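Local structure of PKS_KS domain-containing protein (Photorhabdus luminescens subsp. laumondii, 6SMO) at residues B[380-385]-B[419-424]. The protein is probably a ketosynthase of the beta-ketoacyl-ACP synthase family, joining acyl units by condensation, and here holds a poly-oxo aldehyde chain in its pocket. Sequence-based numbering, arbitrary orientation.
Sequences VALCLE and KTALKL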
ATOM      1  N   VAL B 380     -15.155  10.623  -4.704  1.00 30.31           N
ATOM      2  CA  VAL B 380     -15.764  11.970  -4.479  1.00 30.24           C
ATOM      3  C   VAL B 380     -16.734  12.258  -5.631  1.00 30.47           C
ATOM      4  O   VAL B 380     -17.871  12.686  -5.352  1.00 30.74           O
ATOM      5  CB  VAL B 380     -14.694  13.075  -4.344  1.00 29.92           C
ATOM      6  CG1 VAL B 380     -15.294  14.470  -4.451  1.00 29.90           C
ATOM      7  CG2 VAL B 380     -13.905  12.939  -3.050  1.00 29.89           C
ATOM      8  N   ALA B 381     -16.291  12.030  -6.873  1.00 30.73           N
ATOM      9  CA  ALA B 381     -17.082  12.214  -8.114  1.00 31.32           C
ATOM     10  C   ALA B 381     -18.314  11.303  -8.088  1.00 31.56           C
ATOM     11  O   ALA B 381     -19.401  11.764  -8.487  1.00 32.01           O
ATOM     12  CB  ALA B 381     -16.220  11.932  -9.321  1.00 31.22           C
ATOM     13  N   LEU B 382     -18.141  10.057  -7.633  1.00 31.61           N
ATOM     14  CA  LEU B 382     -19.212   9.029  -7.527  1.00 31.57           C
ATOM     15  C   LEU B 382     -20.311   9.519  -6.575  1.00 31.77           C
ATOM     16  O   LEU B 382     -21.501   9.345  -6.908  1.00 31.62           O
ATOM     17  CB  LEU B 382     -18.594   7.715  -7.039  1.00 31.84           C
ATOM     18  CG  LEU B 382     -19.578   6.592  -6.707  1.00 32.11           C
ATOM     19  CD1 LEU B 382     -20.523   6.323  -7.866  1.00 32.26           C
ATOM     20  CD2 LEU B 382     -18.833   5.320  -6.335  1.00 32.46           C
ATOM     21  N   CYS B 383     -19.926  10.098  -5.433  1.00 31.80           N
ATOM     22  CA  CYS B 383     -20.851  10.629  -4.394  1.00 32.12           C
ATOM     23  C   CYS B 383     -21.668  11.793  -4.971  1.00 32.16           C
ATOM     24  O   CYS B 383     -22.883  11.842  -4.701  1.00 32.74           O
ATOM     25  CB  CYS B 383     -20.090  11.065  -3.148  1.00 32.23           C
ATOM     26  SG  CYS B 383     -19.339   9.677  -2.254  1.00 32.46           S
ATOM     27  N   LEU B 384     -21.027  12.677  -5.745  1.00 31.77           N
ATOM     28  CA  LEU B 384     -21.672  13.838  -6.418  1.00 31.84           C
ATOM     29  C   LEU B 384     -22.631  13.344  -7.510  1.00 32.27           C
ATOM     30  O   LEU B 384     -23.702  13.963  -7.672  1.00 32.47           O
ATOM     31  CB  LEU B 384     -20.590  14.748  -7.008  1.00 31.70           C
ATOM     32  CG  LEU B 384     -19.736  15.502  -5.989  1.00 31.48           C
ATOM     33  CD1 LEU B 384     -18.469  16.043  -6.634  1.00 31.47           C
ATOM     34  CD2 LEU B 384     -20.529  16.627  -5.341  1.00 31.50           C
ATOM     35  N   GLU B 385     -22.256  12.279  -8.229  1.00 32.33           N
ATOM     36  CA  GLU B 385     -23.059  11.675  -9.329  1.00 32.58           C
ATOM     37  C   GLU B 385     -24.387  11.141  -8.773  1.00 32.83           C
ATOM     38  O   GLU B 385     -25.432  11.409  -9.396  1.00 32.93           O
ATOM     39  CB  GLU B 385     -22.279  10.557 -10.026  1.00 32.27           C
ATOM     40  CG  GLU B 385     -21.302  11.057 -11.072  1.00 32.36           C
ATOM     41  CD  GLU B 385     -20.473   9.962 -11.719  1.00 32.43           C
ATOM     42  OE1 GLU B 385     -19.780   9.236 -10.982  1.00 32.57           O
ATOM     43  OE2 GLU B 385     -20.529   9.827 -12.957  1.00 33.00           O
ATOM     44  N   LYS B 419     -29.430   3.895  -8.588  1.00 40.13           N
ATOM     45  CA  LYS B 419     -29.907   3.173  -7.377  1.00 40.27           C
ATOM     46  C   LYS B 419     -28.686   2.626  -6.627  1.00 38.94           C
ATOM     47  O   LYS B 419     -28.309   3.227  -5.600  1.00 38.71           O
ATOM     48  CB  LYS B 419     -30.896   2.062  -7.754  1.00 41.56           C
ATOM     49  CG  LYS B 419     -32.367   2.446  -7.669  1.00 43.24           C
ATOM     50  CD  LYS B 419     -32.804   3.456  -8.709  1.00 44.44           C
ATOM     51  CE  LYS B 419     -34.230   3.924  -8.507  1.00 45.64           C
ATOM     52  NZ  LYS B 419     -34.647   4.881  -9.559  1.00 46.32           N
ATOM     53  N   THR B 420     -28.091   1.542  -7.138  1.00 37.59           N
ATOM     54  CA  THR B 420     -26.894   0.866  -6.571  1.00 36.57           C
ATOM     55  C   THR B 420     -25.712   1.077  -7.521  1.00 35.58           C
ATOM     56  O   THR B 420     -25.816   0.657  -8.688  1.00 35.17           O
ATOM     57  CB  THR B 420     -27.164  -0.625  -6.331  1.00 36.74           C
ATOM     58  OG1 THR B 420     -28.350  -0.741  -5.544  1.00 36.89           O
ATOM     59  CG2 THR B 420     -26.021  -1.328  -5.632  1.00 36.81           C
ATOM     60  N   ALA B 421     -24.636   1.700  -7.030  1.00 35.03           N
ATOM     61  CA  ALA B 421     -23.419   2.041  -7.806  1.00 34.55           C
ATOM     62  C   ALA B 421     -22.263   1.122  -7.397  1.00 34.09           C
ATOM     63  O   ALA B 421     -22.126   0.839  -6.191  1.00 33.70           O
ATOM     64  CB  ALA B 421     -23.069   3.493  -7.595  1.00 34.52           C
ATOM     65  N   LEU B 422     -21.472   0.677  -8.378  1.00 34.04           N
ATOM     66  CA  LEU B 422     -20.203  -0.077  -8.181  1.00 34.11           C
ATOM     67  C   LEU B 422     -19.022   0.857  -8.464  1.00 33.85           C
ATOM     68  O   LEU B 422     -19.182   1.783  -9.282  1.00 33.94           O
ATOM     69  CB  LEU B 422     -20.178  -1.291  -9.115  1.00 34.52           C
ATOM     70  CG  LEU B 422     -20.512  -2.638  -8.474  1.00 34.79           C
ATOM     71  CD1 LEU B 422     -21.827  -2.581  -7.710  1.00 35.26           C
ATOM     72  CD2 LEU B 422     -20.559  -3.730  -9.530  1.00 35.08           C
ATOM     73  N   LYS B 423     -17.887   0.609  -7.806  1.00 33.71           N
ATOM     74  CA  LYS B 423     -16.634   1.399  -7.945  1.00 33.46           C
ATOM     75  C   LYS B 423     -15.448   0.432  -7.968  1.00 33.44           C
ATOM     76  O   LYS B 423     -15.078  -0.071  -6.891  1.00 33.43           O
ATOM     77  CB  LYS B 423     -16.525   2.411  -6.800  1.00 33.50           C
ATOM     78  CG  LYS B 423     -15.193   3.142  -6.685  1.00 33.47           C
ATOM     79  CD  LYS B 423     -14.928   4.111  -7.817  1.00 33.34           C
ATOM     80  CE  LYS B 423     -13.462   4.447  -7.973  1.00 33.40           C
ATOM     81  NZ  LYS B 423     -12.723   3.381  -8.689  1.00 33.63           N
ATOM     82  N   LEU B 424     -14.887   0.189  -9.156  1.00 33.79           N
ATOM     83  CA  LEU B 424     -13.793  -0.790  -9.396  1.00 34.12           C
ATOM     84  C   LEU B 424     -12.446  -0.061  -9.332  1.00 34.26           C
ATOM     85  O   LEU B 424     -12.330   1.015  -9.951  1.00 34.16           O
ATOM     86  CB  LEU B 424     -14.002  -1.452 -10.762  1.00 34.53           C
ATOM     87  CG  LEU B 424     -15.065  -2.550 -10.830  1.00 34.90           C
ATOM     88  CD1 LEU B 424     -16.348  -2.147 -10.116  1.00 34.84           C
ATOM     89  CD2 LEU B 424     -15.365  -2.916 -12.276  1.00 35.18           C
TER
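Leu382 reaches from helix 372-388 onto strand 420-427 and spreads its two methyl branches along one face of it. CD1 meets the methyl CB of Ala421 at 3.8 Å, while CD2 touches CB of Lys423 at 3.7 Å, so one leucine spans Ala421 and Lys423, two residues apart on the same face of the strand. CG anti to the backbone N (chi1 173°) and chi2 at 53° place CD1 against Ala421 and CD2 against Lys423. Leu422, between them, points away from the helix and packs on Val326 of the neighbouring strand 326-330. Between the two segments the contact is apolar, burying 134 Å² on both sides together, and no hydrogen bond crosses it.

Lys423 offers only the base of its side chain to the leucine. Its chain bends at chi2 and again at chi4, carrying the amine away from the methyl groups. There NZ hydrogen-bonds to Ser425 OG and forms a long, weak ion pair with Glu378, one helical turn before Leu382. The buried amine, probably charged, thus finds polar partners while the CB end stays in the apolar layer. The side chain of Lys423 lies about 11 Å from the bound pentaoxododecanal.

Flanking strands complete the seat: Leu382 also packs on Tyr328 of strand 326-330 and Met437 of strand 431-438. Farther along the helix, Glu385 OE2 accepts hydrogen bonds from His392 N and Asn361 ND2. The buried packing of helix 372-388 against the mixed sheet is characteristic of the layered alpha/beta thiolase fold of ketosynthases.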